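Local coordinates for RNA-induced transcriptional silencing complex protein tas3 (Schizosaccharomyces pombe, PDB 3D1D) that works in the RNA interference pathway important for heterochromatin formation and accurate chromosome segregation, as a core subunit of the RNA-induced transcriptional silencing complex, at residues A35-K40 against Q57-A62. Residues are numbered along the deposited sequence; the frame is centred on the assembly and turned at random.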
loop_
_atom_site.group_PDB
_atom_site.type_symbol
_atom_site.label_atom_id
_atom_site.label_comp_id
_atom_site.label_asym_id
_atom_site.label_seq_id
_atom_site.Cartn_x
_atom_site.Cartn_y
_atom_site.Cartn_z
ATOM N N ALA B 35 4.980 13.509 -10.367
ATOM C CA ALA B 35 3.748 13.992 -10.982
ATOM C C ALA B 35 3.248 12.966 -11.990
ATOM O O ALA B 35 2.100 12.525 -11.931
ATOM C CB ALA B 35 3.992 15.325 -11.666
ATOM N N GLU B 36 4.116 12.587 -12.916
ATOM C CA GLU B 36 3.761 11.594 -13.914
ATOM C C GLU B 36 3.220 10.362 -13.214
ATOM O O GLU B 36 2.467 9.589 -13.799
ATOM C CB GLU B 36 4.985 11.207 -14.739
ATOM C CG GLU B 36 5.531 12.322 -15.613
ATOM C CD GLU B 36 6.693 11.862 -16.481
ATOM O OE1 GLU B 36 6.851 10.631 -16.671
ATOM O OE2 GLU B 36 7.442 12.731 -16.982
ATOM N N ALA B 37 3.616 10.181 -11.956
ATOM C CA ALA B 37 3.171 9.041 -11.161
ATOM C C ALA B 37 1.769 9.274 -10.596
ATOM O O ALA B 37 0.873 8.449 -10.786
ATOM C CB ALA B 37 4.156 8.777 -10.028
ATOM N N LEU B 38 1.580 10.399 -9.909
ATOM C CA LEU B 38 0.283 10.722 -9.319
ATOM C C LEU B 38 -0.800 10.742 -10.389
ATOM O O LEU B 38 -1.920 10.285 -10.163
ATOM C CB LEU B 38 0.338 12.078 -8.605
ATOM C CG LEU B 38 -0.966 12.561 -7.955
ATOM C CD1 LEU B 38 -1.465 11.547 -6.946
ATOM C CD2 LEU B 38 -0.728 13.891 -7.279
ATOM N N VAL B 39 -0.462 11.268 -11.560
ATOM C CA VAL B 39 -1.411 11.329 -12.661
ATOM C C VAL B 39 -1.840 9.915 -13.057
ATOM O O VAL B 39 -3.019 9.668 -13.317
ATOM C CB VAL B 39 -0.786 12.072 -13.882
ATOM C CG1 VAL B 39 -1.698 11.972 -15.108
ATOM C CG2 VAL B 39 -0.547 13.536 -13.522
ATOM N N LYS B 40 -0.886 8.985 -13.075
ATOM C CA LYS B 40 -1.170 7.600 -13.448
ATOM C C LYS B 40 -1.606 6.699 -12.303
ATOM O O LYS B 40 -1.910 5.531 -12.525
ATOM C CB LYS B 40 0.046 6.946 -14.113
ATOM C CG LYS B 40 0.384 7.457 -15.501
ATOM C CD LYS B 40 1.377 6.521 -16.181
ATOM C CE LYS B 40 2.088 7.192 -17.346
ATOM N NZ LYS B 40 3.026 8.258 -16.881
ATOM N N GLN B 57 3.388 5.800 -1.328
ATOM C CA GLN B 57 4.512 4.904 -1.571
ATOM C C GLN B 57 4.800 4.812 -3.075
ATOM O O GLN B 57 5.954 4.883 -3.502
ATOM C CB GLN B 57 4.233 3.509 -0.997
ATOM C CG GLN B 57 5.411 2.550 -1.156
ATOM C CD GLN B 57 5.106 1.132 -0.691
ATOM O OE1 GLN B 57 4.664 0.912 0.446
ATOM N NE2 GLN B 57 5.358 0.155 -1.568
ATOM N N LEU B 58 3.749 4.674 -3.877
ATOM C CA LEU B 58 3.906 4.583 -5.321
ATOM C C LEU B 58 4.436 5.883 -5.928
ATOM O O LEU B 58 5.266 5.835 -6.837
ATOM C CB LEU B 58 2.572 4.229 -5.988
ATOM C CG LEU B 58 1.949 2.867 -5.685
ATOM C CD1 LEU B 58 0.629 2.775 -6.406
ATOM C CD2 LEU B 58 2.873 1.737 -6.117
ATOM N N VAL B 59 3.951 7.032 -5.441
ATOM C CA VAL B 59 4.387 8.338 -5.957
ATOM C C VAL B 59 5.827 8.665 -5.557
ATOM O O VAL B 59 6.643 9.018 -6.407
ATOM C CB VAL B 59 3.476 9.508 -5.470
ATOM C CG1 VAL B 59 4.080 10.840 -5.877
ATOM C CG2 VAL B 59 2.084 9.399 -6.085
ATOM N N PHE B 60 6.142 8.543 -4.270
ATOM C CA PHE B 60 7.489 8.845 -3.807
ATOM C C PHE B 60 8.544 7.843 -4.254
ATOM O O PHE B 60 9.732 8.132 -4.204
ATOM C CB PHE B 60 7.530 8.975 -2.275
ATOM C CG PHE B 60 6.815 10.190 -1.748
ATOM C CD1 PHE B 60 6.825 11.387 -2.463
ATOM C CD2 PHE B 60 6.126 10.139 -0.540
ATOM C CE1 PHE B 60 6.152 12.518 -1.983
ATOM C CE2 PHE B 60 5.451 11.261 -0.052
ATOM C CZ PHE B 60 5.464 12.454 -0.775
ATOM N N SER B 61 8.123 6.663 -4.689
ATOM C CA SER B 61 9.090 5.668 -5.130
ATOM C C SER B 61 9.656 6.060 -6.491
ATOM O O SER B 61 10.741 5.635 -6.875
ATOM C CB SER B 61 8.437 4.287 -5.194
ATOM O OG SER B 61 7.268 4.316 -5.990
ATOM N N ALA B 62 8.919 6.893 -7.209
ATOM C CA ALA B 62 9.342 7.354 -8.527
ATOM C C ALA B 62 10.334 8.519 -8.423
ATOM O O ALA B 62 11.014 8.866 -9.396
ATOM C CB ALA B 62 8.112 7.777 -9.345
#
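Val-59 lays its CG2 methyl on the backbone of the facing helix at Leu-38, 3.9 Å from Leu-38 CA. A chi1 of 172° turns CG1 anti to the backbone N of Val-59 and sets CG2 beside that nitrogen, the branch that does the touching. Leu-38 meets it with the root of its side chain, Leu-38 CB lying 4.1 Å from Val-59 CG2. One residue back, Ala-37 directs its methyl at the other helix, where CB stands 4.1 Å from Val-59 CA. The same methyl meets that of Ala-62 tip to tip, CB to CB 4.1 Å. With just a methyl at Ala-37, the backbones come close, Ala-37 CA and Val-59 CA being 5.4 Å apart. The joint is apolar packing between consecutive helices 32-46 and 52-60 in the C-terminal helical part of tas3, and Ala-62 adds its methyl to the same seam. Ala-62 O also accepts a hydrogen bond from Ser-33 OG, tying this end to the start of helix 32-46. The seam is bordered by helix 26-30, whose Phe-28 packs on both Leu-38 and Val-59, and by the second subunit, whose Leu-74 packs on Ala-37.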